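Putative polyketide synthase (Streptomyces coelicolor, PDB 1U0M) catalyses the iterative condensation of five malonyl-CoA units and the cyclisation of the resulting pentaketide to 1,3,6,8-tetrahydroxynaphthalene, a precursor of melanin. Local coordinates at residues 110-115 / 170-175; 144-149 / 311-316; 175-180 / 196-201; 228-233 / 343-348; 275-280 / 337-342. One frame throughout, in Å; residues are numbered along the deposited sequence.

Interaction 1 of 5, residues 110-115 / 170-175; sequences IYVSCT and IVACEF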
# COMPACT_ATOMS: atom_id res chain seq x y z
N ILE A 110 -7.34 7.57 0.60
CA ILE A 110 -6.71 6.43 1.24
C ILE A 110 -7.55 5.22 0.90
O ILE A 110 -8.59 4.97 1.51
CB ILE A 110 -6.65 6.64 2.76
CG1 ILE A 110 -6.06 8.03 3.05
CG2 ILE A 110 -5.78 5.58 3.39
CD1 ILE A 110 -6.04 8.40 4.52
N TYR A 111 -7.09 4.47 -0.10
CA TYR A 111 -7.81 3.29 -0.57
C TYR A 111 -7.24 1.99 -0.01
O TYR A 111 -6.09 1.64 -0.30
CB TYR A 111 -7.76 3.26 -2.10
CG TYR A 111 -8.68 2.23 -2.75
CD1 TYR A 111 -9.98 2.57 -3.12
CD2 TYR A 111 -8.24 0.93 -2.99
CE1 TYR A 111 -10.82 1.64 -3.73
CE2 TYR A 111 -9.07 -0.00 -3.59
CZ TYR A 111 -10.36 0.36 -3.96
OH TYR A 111 -11.16 -0.56 -4.59
N VAL A 112 -8.03 1.27 0.78
CA VAL A 112 -7.56 -0.00 1.33
C VAL A 112 -8.36 -1.22 0.86
O VAL A 112 -9.59 -1.24 0.87
CB VAL A 112 -7.55 0.02 2.87
CG1 VAL A 112 -6.63 1.13 3.33
CG2 VAL A 112 -8.95 0.21 3.41
N SER A 113 -7.63 -2.23 0.43
CA SER A 113 -8.21 -3.47 -0.05
C SER A 113 -7.14 -4.54 -0.14
O SER A 113 -6.04 -4.29 -0.62
CB SER A 113 -8.82 -3.26 -1.44
OG SER A 113 -9.14 -4.52 -2.01
N CYS A 114 -7.47 -5.74 0.32
CA CYS A 114 -6.51 -6.85 0.26
C CYS A 114 -7.13 -8.02 -0.46
O CYS A 114 -6.55 -9.11 -0.53
CB CYS A 114 -6.11 -7.27 1.68
SG CYS A 114 -7.45 -7.95 2.66
N THR A 115 -8.31 -7.80 -1.04
CA THR A 115 -9.03 -8.86 -1.73
C THR A 115 -8.84 -8.94 -3.23
O THR A 115 -9.47 -9.74 -3.90
CB THR A 115 -10.50 -8.73 -1.42
OG1 THR A 115 -10.86 -7.35 -1.47
CG2 THR A 115 -10.79 -9.29 -0.02
N ILE A 170 -11.38 8.23 3.17
CA ILE A 170 -11.04 6.85 3.42
C ILE A 170 -12.01 5.94 2.69
O ILE A 170 -13.22 6.03 2.89
CB ILE A 170 -11.11 6.52 4.90
CG1 ILE A 170 -10.14 7.40 5.68
CG2 ILE A 170 -10.79 5.05 5.12
CD1 ILE A 170 -10.17 7.17 7.15
N VAL A 171 -11.48 5.06 1.84
CA VAL A 171 -12.31 4.12 1.10
C VAL A 171 -11.83 2.70 1.36
O VAL A 171 -10.66 2.39 1.17
CB VAL A 171 -12.26 4.35 -0.41
CG1 VAL A 171 -13.11 3.31 -1.11
CG2 VAL A 171 -12.76 5.75 -0.74
N ALA A 172 -12.75 1.85 1.80
CA ALA A 172 -12.44 0.46 2.06
C ALA A 172 -13.28 -0.38 1.09
O ALA A 172 -14.50 -0.27 1.04
CB ALA A 172 -12.79 0.11 3.50
N CYS A 173 -12.62 -1.22 0.30
CA CYS A 173 -13.33 -2.06 -0.66
C CYS A 173 -12.87 -3.49 -0.46
O CYS A 173 -11.72 -3.82 -0.72
CB CYS A 173 -13.01 -1.60 -2.09
SG CYS A 173 -14.01 -2.39 -3.35
N GLU A 174 -13.77 -4.35 -0.01
CA GLU A 174 -13.41 -5.74 0.25
C GLU A 174 -14.38 -6.77 -0.32
O GLU A 174 -15.53 -6.86 0.10
CB GLU A 174 -13.23 -5.94 1.76
CG GLU A 174 -12.24 -4.96 2.40
CD GLU A 174 -10.78 -5.30 2.09
OE1 GLU A 174 -10.53 -6.02 1.09
OE2 GLU A 174 -9.87 -4.85 2.84
N PHE A 175 -13.88 -7.55 -1.27
CA PHE A 175 -14.67 -8.61 -1.91
C PHE A 175 -14.01 -9.93 -1.52
O PHE A 175 -13.41 -10.62 -2.37
CB PHE A 175 -14.62 -8.44 -3.43
CG PHE A 175 -15.20 -7.13 -3.93
CD1 PHE A 175 -14.66 -6.50 -5.05
CD2 PHE A 175 -16.31 -6.56 -3.31
CE1 PHE A 175 -15.20 -5.31 -5.55
CE2 PHE A 175 -16.87 -5.37 -3.80
CZ PHE A 175 -16.32 -4.74 -4.92
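Strands 110-112 and 170-175 run parallel, their axes 4.9 Å apart at an angle of 15°, with I110, Y111 and V112 abreast of I170, V171 and A172. Three nearly straight backbone bonds join them: V171 N to I110 O, V112 N to V171 O and C173 N to V112 O. On one face the Y111 ring, its CG anti to the backbone N (chi1 -169°), slants across V171, CD1 lying 3.8 Å from V171 CG1. Its hydroxyl reaches on along the strand to C173, with OH 3.3 Å from C173 CB. Helix 73-99 covers this face at V171. The other face carries V112, whose CG2 packs 3.8 Å from A172 CB, and helix 148-162 covers it at I110, V112 and I170. Beyond V112 the first strand gives way to a loop, and E174 takes over the joining. Bent at chi2 (-75°), its chain turns the carboxylate in toward C114 and T115. OE1 is gripped twice: by C114 N, 3.2 Å away on the syn lone pair, and by T115 OG1, 2.9 Å away and nearly along the C-O axis. T115 OG1 also accepts F175 N at 3.0 Å, while E174 OE2 bonds S314 OG. The buried carboxylate thus has a hydrogen-bonding partner on each oxygen. Parallel strands with helices over both faces are characteristic of the layered alpha-beta-alpha-beta-alpha thiolase fold, here in its N-terminal half.

Interaction 2 of 5, residues 144-149 / 311-316; sequences LGCAAG and NIASAV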
# COMPACT_ATOMS: atom_id res chain seq x y z
N LEU A 144 -2.40 -4.70 4.57
CA LEU A 144 -2.72 -4.63 6.00
C LEU A 144 -4.01 -5.33 6.40
O LEU A 144 -4.43 -5.23 7.55
CB LEU A 144 -2.74 -3.17 6.46
CG LEU A 144 -1.33 -2.57 6.59
CD1 LEU A 144 -1.43 -1.10 6.96
CD2 LEU A 144 -0.55 -3.33 7.65
N GLY A 145 -4.62 -6.04 5.46
CA GLY A 145 -5.84 -6.79 5.72
C GLY A 145 -6.90 -6.26 6.68
O GLY A 145 -7.40 -5.14 6.52
N CYS A 146 -7.28 -7.08 7.66
CA CYS A 146 -8.30 -6.71 8.63
C CYS A 146 -7.94 -5.48 9.46
O CYS A 146 -8.81 -4.88 10.10
CB CYS A 146 -8.60 -7.90 9.55
SG CYS A 146 -9.46 -9.29 8.74
N ALA A 147 -6.67 -5.10 9.44
CA ALA A 147 -6.18 -3.95 10.19
C ALA A 147 -6.17 -2.66 9.36
O ALA A 147 -6.00 -1.57 9.90
CB ALA A 147 -4.77 -4.23 10.71
N ALA A 148 -6.34 -2.79 8.05
CA ALA A 148 -6.30 -1.63 7.16
C ALA A 148 -7.32 -0.54 7.48
O ALA A 148 -7.08 0.63 7.21
CB ALA A 148 -6.46 -2.07 5.72
N GLY A 149 -8.46 -0.93 8.04
CA GLY A 149 -9.47 0.06 8.38
C GLY A 149 -8.89 1.07 9.36
O GLY A 149 -8.81 2.26 9.08
N ASN A 311 -17.32 -11.01 8.29
CA ASN A 311 -16.08 -10.27 8.38
C ASN A 311 -15.78 -9.65 7.02
O ASN A 311 -15.40 -10.35 6.08
CB ASN A 311 -14.93 -11.18 8.78
CG ASN A 311 -13.71 -10.41 9.17
OD1 ASN A 311 -13.42 -9.35 8.60
ND2 ASN A 311 -12.98 -10.93 10.16
N ILE A 312 -15.96 -8.34 6.94
CA ILE A 312 -15.72 -7.63 5.70
C ILE A 312 -14.39 -6.87 5.76
O ILE A 312 -14.27 -5.75 5.26
CB ILE A 312 -16.88 -6.67 5.40
CG1 ILE A 312 -17.05 -5.66 6.53
CG2 ILE A 312 -18.15 -7.46 5.30
CD1 ILE A 312 -18.12 -4.65 6.26
N ALA A 313 -13.41 -7.51 6.39
CA ALA A 313 -12.06 -6.98 6.54
C ALA A 313 -11.97 -5.53 6.98
O ALA A 313 -12.65 -5.11 7.91
CB ALA A 313 -11.28 -7.17 5.24
N SER A 314 -11.13 -4.77 6.29
CA SER A 314 -10.88 -3.37 6.58
C SER A 314 -12.14 -2.52 6.77
O SER A 314 -12.11 -1.51 7.46
CB SER A 314 -10.00 -2.75 5.49
OG SER A 314 -10.67 -2.70 4.23
N ALA A 315 -13.25 -2.95 6.17
CA ALA A 315 -14.48 -2.19 6.26
C ALA A 315 -15.27 -2.36 7.56
O ALA A 315 -16.22 -1.62 7.80
CB ALA A 315 -15.37 -2.52 5.08
N VAL A 316 -14.89 -3.32 8.41
CA VAL A 316 -15.62 -3.52 9.66
C VAL A 316 -15.67 -2.30 10.57
O VAL A 316 -16.76 -1.86 10.95
CB VAL A 316 -15.06 -4.71 10.47
CG1 VAL A 316 -15.72 -4.76 11.84
CG2 VAL A 316 -15.31 -6.02 9.74
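N311 opens the turn that faces the residues around C146, with CG anti to its backbone N (chi1 -167°). Its OD1 accepts A313 N at 2.9 Å, in the carbonyl plane, closing an Asx turn that holds the amide end in place. That end lies beside the thiol of C146: SG is 4.0 Å from N311 OD1 and 4.1 Å from N311 ND2. An alanine here would remove the amide and with it the Asx turn, and would probably loosen the turn before helix 315-326 and the packing beside the C146 sulfur. I312 then starts a type II' beta turn that ends at A315, whose N bonds I312 O. A313, at positive phi, brings its CA to 4.1 Å from C146 SG. S314 has OG in the crowded position between backbone N and carbonyl carbon (chi1 66°), where it bonds E174 OE2, while its CB packs 3.6 Å from A148 CB. Its carbonyl O lies 3.2 Å from G149 CA, a C-H...O approach so close that a CB at G149 would collide with it. A315 and V316 lead into helix 315-326 next to the start of helix 148-162. H278, from strand 276-278, also packs on both C146 and N311. C146, H278 and N311 probably form the Cys-His-Asn catalytic triad, as in chalcone synthase relatives, with C146 the likely nucleophile.

Interaction 3 of 5, residues 175-180 / 196-201; sequences FCSLCY and FGDGIA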
# COMPACT_ATOMS: atom_id res chain seq x y z
N PHE A 175 -13.88 -7.55 -1.27
CA PHE A 175 -14.67 -8.61 -1.91
C PHE A 175 -14.01 -9.93 -1.52
O PHE A 175 -13.41 -10.62 -2.37
CB PHE A 175 -14.62 -8.44 -3.43
CG PHE A 175 -15.20 -7.13 -3.93
CD1 PHE A 175 -14.66 -6.50 -5.05
CD2 PHE A 175 -16.31 -6.56 -3.31
CE1 PHE A 175 -15.20 -5.31 -5.55
CE2 PHE A 175 -16.87 -5.37 -3.80
CZ PHE A 175 -16.32 -4.74 -4.92
N CYS A 176 -14.14 -10.30 -0.25
CA CYS A 176 -13.49 -11.51 0.26
C CYS A 176 -13.91 -12.78 -0.46
O CYS A 176 -13.15 -13.73 -0.51
CB CYS A 176 -13.72 -11.66 1.78
SG CYS A 176 -13.15 -10.25 2.79
N SER A 177 -15.12 -12.78 -1.00
CA SER A 177 -15.61 -13.94 -1.72
C SER A 177 -14.74 -14.25 -2.92
O SER A 177 -14.72 -15.37 -3.40
CB SER A 177 -17.04 -13.69 -2.20
OG SER A 177 -17.07 -12.61 -3.12
N LEU A 178 -14.02 -13.24 -3.41
CA LEU A 178 -13.14 -13.44 -4.57
C LEU A 178 -11.81 -14.07 -4.19
O LEU A 178 -10.91 -14.18 -5.01
CB LEU A 178 -12.91 -12.11 -5.29
CG LEU A 178 -14.15 -11.61 -6.06
CD1 LEU A 178 -14.61 -12.69 -7.04
CD2 LEU A 178 -15.29 -11.30 -5.10
N CYS A 179 -11.70 -14.49 -2.94
CA CYS A 179 -10.49 -15.13 -2.46
C CYS A 179 -10.85 -16.53 -2.00
O CYS A 179 -10.08 -17.17 -1.31
CB CYS A 179 -9.85 -14.33 -1.33
SG CYS A 179 -9.02 -12.81 -1.91
N TYR A 180 -12.03 -17.01 -2.38
CA TYR A 180 -12.46 -18.36 -2.02
C TYR A 180 -11.61 -19.35 -2.82
O TYR A 180 -11.53 -19.25 -4.04
CB TYR A 180 -13.94 -18.56 -2.36
CG TYR A 180 -14.40 -20.00 -2.24
CD1 TYR A 180 -14.37 -20.66 -1.00
CD2 TYR A 180 -14.79 -20.71 -3.36
CE1 TYR A 180 -14.72 -22.01 -0.90
CE2 TYR A 180 -15.14 -22.05 -3.27
CZ TYR A 180 -15.10 -22.70 -2.05
OH TYR A 180 -15.41 -24.03 -1.98
N PHE A 196 -16.00 -14.65 6.30
CA PHE A 196 -15.79 -13.43 5.52
C PHE A 196 -16.85 -13.12 4.50
O PHE A 196 -17.42 -14.02 3.90
CB PHE A 196 -14.43 -13.47 4.82
CG PHE A 196 -13.27 -13.50 5.76
CD1 PHE A 196 -12.85 -14.71 6.32
CD2 PHE A 196 -12.62 -12.33 6.11
CE1 PHE A 196 -11.80 -14.74 7.22
CE2 PHE A 196 -11.56 -12.35 7.02
CZ PHE A 196 -11.15 -13.56 7.58
N GLY A 197 -17.11 -11.82 4.32
CA GLY A 197 -18.10 -11.36 3.36
C GLY A 197 -17.58 -10.20 2.52
O GLY A 197 -16.40 -9.82 2.62
N ASP A 198 -18.44 -9.65 1.66
CA ASP A 198 -18.05 -8.52 0.82
C ASP A 198 -18.74 -7.23 1.30
O ASP A 198 -19.92 -7.23 1.65
CB ASP A 198 -18.41 -8.78 -0.64
CG ASP A 198 -17.80 -10.07 -1.19
OD1 ASP A 198 -16.83 -10.61 -0.63
OD2 ASP A 198 -18.32 -10.53 -2.21
N GLY A 199 -17.99 -6.13 1.33
CA GLY A 199 -18.54 -4.86 1.77
C GLY A 199 -17.66 -3.69 1.37
O GLY A 199 -16.46 -3.85 1.16
N ILE A 200 -18.27 -2.51 1.25
CA ILE A 200 -17.55 -1.31 0.86
C ILE A 200 -17.85 -0.15 1.82
O ILE A 200 -19.01 0.15 2.11
CB ILE A 200 -17.93 -0.87 -0.56
CG1 ILE A 200 -17.62 -2.00 -1.55
CG2 ILE A 200 -17.16 0.40 -0.94
CD1 ILE A 200 -18.15 -1.77 -2.93
N ALA A 201 -16.81 0.50 2.32
CA ALA A 201 -16.98 1.62 3.23
C ALA A 201 -16.16 2.82 2.78
O ALA A 201 -15.06 2.67 2.25
CB ALA A 201 -16.58 1.21 4.64
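D198 brings its carboxylate up to the amino end of the short 3-10 turn 176-178, crossing F175 at about a right angle, with the carboxylate and ring planes 71° apart. CG stands anti to the carbonyl carbon (chi1 -56°), which sends both oxygens toward S177. OD1 takes the S177 N-H on its syn lone pair at 2.8 Å, an almost straight bond of 175°. OD2, also through its syn lone pair, receives S177 OG at 2.6 Å, so one serine is held at two points by one carboxylate. S177 OG sits in the crowded position between its backbone N and carbonyl carbon, which turns it to OD2. OD2 has a further donor in V61 N. An alanine here would lose both bonds to S177 and the one to V61, and would probably let the turn shift away from strand 198-206. Beside the carboxylate, D198 CB lies near the plane of the F175 ring, 4.1 Å off its CD2 edge, and I200 CD1 is 3.9 Å from F175 CE2. Next to S177 in the turn, C176 CB packs 3.6 Å from F196 CB, and the C176 sulfur lies obliquely beside the F196 ring. F196 in turn packs against C146, the probable nucleophile. Three donors around a buried carboxylate would be expected to favour its charged form, and the nearby turn end probably steadies it further.

Interaction 4 of 5, residues 228-233 / 343-348; sequences DWIMYD and PGITAE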
# COMPACT_ATOMS: atom_id res chain seq x y z
N ASP A 228 3.53 -14.62 10.57
CA ASP A 228 2.80 -15.59 9.76
C ASP A 228 1.49 -16.07 10.36
O ASP A 228 0.91 -17.04 9.87
CB ASP A 228 3.69 -16.81 9.46
CG ASP A 228 4.02 -17.62 10.71
OD1 ASP A 228 3.10 -18.07 11.42
OD2 ASP A 228 5.23 -17.82 10.98
N TRP A 229 1.02 -15.39 11.40
CA TRP A 229 -0.23 -15.81 12.04
C TRP A 229 -1.51 -15.43 11.29
O TRP A 229 -2.49 -16.16 11.34
CB TRP A 229 -0.24 -15.32 13.48
CG TRP A 229 0.69 -16.15 14.32
CD1 TRP A 229 1.77 -16.88 13.88
CD2 TRP A 229 0.61 -16.37 15.73
NE1 TRP A 229 2.35 -17.55 14.93
CE2 TRP A 229 1.66 -17.25 16.08
CE3 TRP A 229 -0.24 -15.91 16.74
CZ2 TRP A 229 1.87 -17.69 17.39
CZ3 TRP A 229 -0.03 -16.35 18.05
CH2 TRP A 229 1.02 -17.23 18.35
N ILE A 230 -1.49 -14.30 10.58
CA ILE A 230 -2.63 -13.86 9.77
C ILE A 230 -1.99 -13.36 8.48
O ILE A 230 -1.55 -12.22 8.37
CB ILE A 230 -3.42 -12.73 10.45
CG1 ILE A 230 -3.67 -13.09 11.92
CG2 ILE A 230 -4.75 -12.55 9.73
CD1 ILE A 230 -4.50 -12.08 12.69
N MET A 231 -1.93 -14.24 7.49
CA MET A 231 -1.26 -13.93 6.24
C MET A 231 -1.85 -14.55 4.99
O MET A 231 -2.77 -15.36 5.03
CB MET A 231 0.18 -14.42 6.32
CG MET A 231 0.24 -15.95 6.33
SD MET A 231 1.87 -16.62 6.62
CE MET A 231 2.63 -16.37 4.98
N TYR A 232 -1.25 -14.17 3.87
CA TYR A 232 -1.64 -14.68 2.57
C TYR A 232 -0.56 -15.60 2.00
O TYR A 232 0.62 -15.31 2.12
CB TYR A 232 -1.83 -13.51 1.59
CG TYR A 232 -3.24 -12.97 1.45
CD1 TYR A 232 -3.45 -11.71 0.92
CD2 TYR A 232 -4.34 -13.73 1.82
CE1 TYR A 232 -4.74 -11.21 0.75
CE2 TYR A 232 -5.63 -13.24 1.67
CZ TYR A 232 -5.82 -11.98 1.12
OH TYR A 232 -7.09 -11.49 0.91
N ASP A 233 -0.96 -16.72 1.43
CA ASP A 233 -0.03 -17.58 0.70
C ASP A 233 -0.39 -17.11 -0.72
O ASP A 233 -1.56 -17.15 -1.10
CB ASP A 233 -0.39 -19.07 0.85
CG ASP A 233 0.52 -19.81 1.85
OD1 ASP A 233 0.18 -20.94 2.22
OD2 ASP A 233 1.57 -19.26 2.25
N PRO A 343 -2.99 -8.61 9.75
CA PRO A 343 -1.62 -9.03 9.41
C PRO A 343 -0.52 -8.31 10.19
O PRO A 343 -0.47 -7.08 10.23
CB PRO A 343 -1.56 -8.73 7.91
CG PRO A 343 -2.94 -9.09 7.47
CD PRO A 343 -3.81 -8.47 8.54
N GLY A 344 0.38 -9.08 10.80
CA GLY A 344 1.46 -8.48 11.57
C GLY A 344 2.04 -9.39 12.64
O GLY A 344 3.19 -9.81 12.54
N ILE A 345 1.27 -9.69 13.69
CA ILE A 345 -0.09 -9.19 13.87
C ILE A 345 -0.05 -7.70 14.21
O ILE A 345 0.65 -7.29 15.14
CB ILE A 345 -0.80 -9.98 14.98
CG1 ILE A 345 -0.94 -11.45 14.56
CG2 ILE A 345 -2.15 -9.36 15.29
CD1 ILE A 345 -1.56 -12.36 15.60
N THR A 346 -0.80 -6.90 13.45
CA THR A 346 -0.84 -5.46 13.67
C THR A 346 -2.13 -4.98 14.31
O THR A 346 -3.19 -5.58 14.14
CB THR A 346 -0.66 -4.70 12.36
OG1 THR A 346 0.59 -5.07 11.76
CG2 THR A 346 -0.67 -3.20 12.61
N ALA A 347 -2.01 -3.87 15.03
CA ALA A 347 -3.14 -3.26 15.71
C ALA A 347 -3.09 -1.75 15.52
O ALA A 347 -2.17 -1.09 15.99
CB ALA A 347 -3.08 -3.60 17.20
N GLU A 348 -4.06 -1.22 14.79
CA GLU A 348 -4.12 0.21 14.58
C GLU A 348 -5.17 0.75 15.54
O GLU A 348 -6.37 0.65 15.29
CB GLU A 348 -4.48 0.54 13.12
CG GLU A 348 -3.39 0.18 12.11
CD GLU A 348 -2.12 1.02 12.27
OE1 GLU A 348 -1.48 0.92 13.33
OE2 GLU A 348 -1.77 1.77 11.34
O HOH W 1 0.40 -11.78 11.05
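The backbones of segments 228-233 and 343-348 come closest at I230 and P343, CA to CA 4.9 Å, and no direct hydrogen bond links them. I230 O instead lies 3.4 Å from P343 CA in a C-H...O contact. One water bridges the backbones, accepting I230 N at 3.2 Å and G344 N at 2.7 Å. The peptide between G344 and I345 is cis, and at G344 (phi 156°) a CB would collide with the carbonyl O of P343. After this kink I345 bonds T226 OG1 through its N and turns its own side chain to the other segment. Extended at chi2 (177°), I345 lies across I230 at about a right angle, I230 CD1 being 4.1 Å from I345 CG1. The tip of I345 goes on to W229, where CD1 sits 3.9 Å from W229 CB and approaches the indole obliquely near CE3. I230 CG2 meets the P343 ring more loosely. M119 of the second subunit packs on P343, M231 and Y232, so the contact borders the dimer interface. The turn probably corresponds to the GFGPG loop of the chalcone synthase family, residues 340-344, which joins two adjacent core strands, packs on hairpin 230-243 and lies close to C146 at the active site.

Interaction 5 of 5, residues 275-280 / 337-342; sequences YIVHAG and LLAGFG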
# COMPACT_ATOMS: atom_id res chain seq x y z
N TYR A 275 -16.55 2.19 22.11
CA TYR A 275 -15.78 1.01 21.72
C TYR A 275 -16.15 0.48 20.34
O TYR A 275 -17.16 -0.20 20.17
CB TYR A 275 -15.95 -0.11 22.75
CG TYR A 275 -15.04 0.01 23.95
CD1 TYR A 275 -15.30 0.91 24.97
CD2 TYR A 275 -13.90 -0.79 24.05
CE1 TYR A 275 -14.45 1.02 26.08
CE2 TYR A 275 -13.04 -0.69 25.15
CZ TYR A 275 -13.32 0.21 26.16
OH TYR A 275 -12.49 0.28 27.25
N ILE A 276 -15.32 0.81 19.36
CA ILE A 276 -15.53 0.37 17.98
C ILE A 276 -14.26 -0.34 17.51
O ILE A 276 -13.41 0.25 16.84
CB ILE A 276 -15.81 1.58 17.05
CG1 ILE A 276 -17.06 2.33 17.53
CG2 ILE A 276 -15.99 1.11 15.62
CD1 ILE A 276 -18.32 1.50 17.49
N VAL A 277 -14.13 -1.61 17.89
CA VAL A 277 -12.96 -2.39 17.53
C VAL A 277 -13.30 -3.54 16.59
O VAL A 277 -14.36 -4.15 16.71
CB VAL A 277 -12.28 -2.98 18.77
CG1 VAL A 277 -12.20 -1.93 19.86
CG2 VAL A 277 -13.04 -4.20 19.26
N HIS A 278 -12.39 -3.85 15.67
CA HIS A 278 -12.61 -4.94 14.74
C HIS A 278 -11.79 -6.17 15.07
O HIS A 278 -10.57 -6.13 15.15
CB HIS A 278 -12.30 -4.52 13.30
CG HIS A 278 -12.20 -5.68 12.35
ND1 HIS A 278 -13.14 -6.69 12.31
CD2 HIS A 278 -11.27 -6.00 11.43
CE1 HIS A 278 -12.78 -7.58 11.41
NE2 HIS A 278 -11.65 -7.19 10.86
N ALA A 279 -12.50 -7.28 15.25
CA ALA A 279 -11.89 -8.56 15.54
C ALA A 279 -12.70 -9.58 14.74
O ALA A 279 -13.93 -9.50 14.67
CB ALA A 279 -11.98 -8.86 17.04
N GLY A 280 -12.00 -10.53 14.12
CA GLY A 280 -12.68 -11.54 13.33
C GLY A 280 -13.48 -12.51 14.16
O GLY A 280 -12.92 -13.28 14.94
N LEU A 337 -12.44 4.57 21.51
CA LEU A 337 -11.34 3.69 21.14
C LEU A 337 -11.66 2.93 19.85
O LEU A 337 -12.42 1.97 19.85
CB LEU A 337 -11.05 2.70 22.27
CG LEU A 337 -9.86 1.74 22.12
CD1 LEU A 337 -10.27 0.49 21.35
CD2 LEU A 337 -8.70 2.45 21.44
N LEU A 338 -11.08 3.41 18.75
CA LEU A 338 -11.26 2.79 17.44
C LEU A 338 -10.00 1.98 17.20
O LEU A 338 -8.90 2.51 17.28
CB LEU A 338 -11.39 3.86 16.35
CG LEU A 338 -12.51 4.89 16.46
CD1 LEU A 338 -12.29 6.00 15.45
CD2 LEU A 338 -13.85 4.23 16.23
N ALA A 339 -10.15 0.69 16.93
CA ALA A 339 -8.98 -0.16 16.69
C ALA A 339 -9.23 -1.19 15.61
O ALA A 339 -10.36 -1.63 15.38
CB ALA A 339 -8.57 -0.85 17.99
N GLY A 340 -8.15 -1.57 14.93
CA GLY A 340 -8.22 -2.57 13.87
C GLY A 340 -7.11 -3.58 14.07
O GLY A 340 -6.01 -3.22 14.47
N PHE A 341 -7.40 -4.85 13.82
CA PHE A 341 -6.40 -5.90 13.99
C PHE A 341 -6.31 -6.77 12.74
O PHE A 341 -7.32 -7.10 12.14
CB PHE A 341 -6.76 -6.77 15.19
CG PHE A 341 -6.91 -6.01 16.47
CD1 PHE A 341 -7.87 -6.38 17.41
CD2 PHE A 341 -6.11 -4.90 16.74
CE1 PHE A 341 -8.04 -5.65 18.59
CE2 PHE A 341 -6.27 -4.17 17.92
CZ PHE A 341 -7.24 -4.55 18.84
N GLY A 342 -5.08 -7.14 12.37
CA GLY A 342 -4.88 -7.97 11.19
C GLY A 342 -3.43 -8.41 11.01
O GLY A 342 -2.71 -8.58 11.99
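Two parallel strands of the C-terminal half of the thiolase fold, 276-278 and 337-342, lie 4.7 Å apart with their directions within 4° of each other. Three backbone bonds join them: I276 N to L337 O, A339 N to I276 O and H278 N to A339 O, the last the shortest at 3.0 Å. In each the donor stands about 30° above the acceptor's carbonyl plane. On one face I276 and L338 lie side by side and point the same way, L338 CD2 pressed to 3.4 Å from I276 CB. V277 and A339 share the other face, where V277 CG1 also meets L337 CD1 at 3.4 Å, crossing it obliquely. Both carbon pairs are tighter than usual van der Waals contact. Further out, helix 315-326 covers I276 through A320 and L324, while helix 281-291 covers V277 through L285, so helices lie on both faces of the strand. V316 and V317 of the first of these helices also pack against H278, whose CG is anti to its backbone N (chi1 167°). That torsion sends the imidazole out beside C146 and N311, probably as the histidine of the catalytic triad. The carbonyl of H278 meets the F341 ring, O lying 3.5 Å from CD1.

Interaction 2 lies about 2 Å from the centre of the chain, and the other four contact centres are 8 to 11 Å from its own. Interactions 1 and 3 share F175 in the N-terminal half, where strand 167-175 has 108-112 as one neighbour and 198-206 as the other. Interaction 5 is nested inside interaction 4 along the chain, and strands 337-342 and 346-355 are neighbours in the C-terminal half. Strand pairing continues from one half to the other in the layered fold. Interaction 2 joins the halves, closing a long loop that encloses interaction 3 and crossing interactions 1, 4 and 5. C146 and N311 of interaction 2 thus meet H278 of interaction 5, so the probable triad is assembled between the two halves.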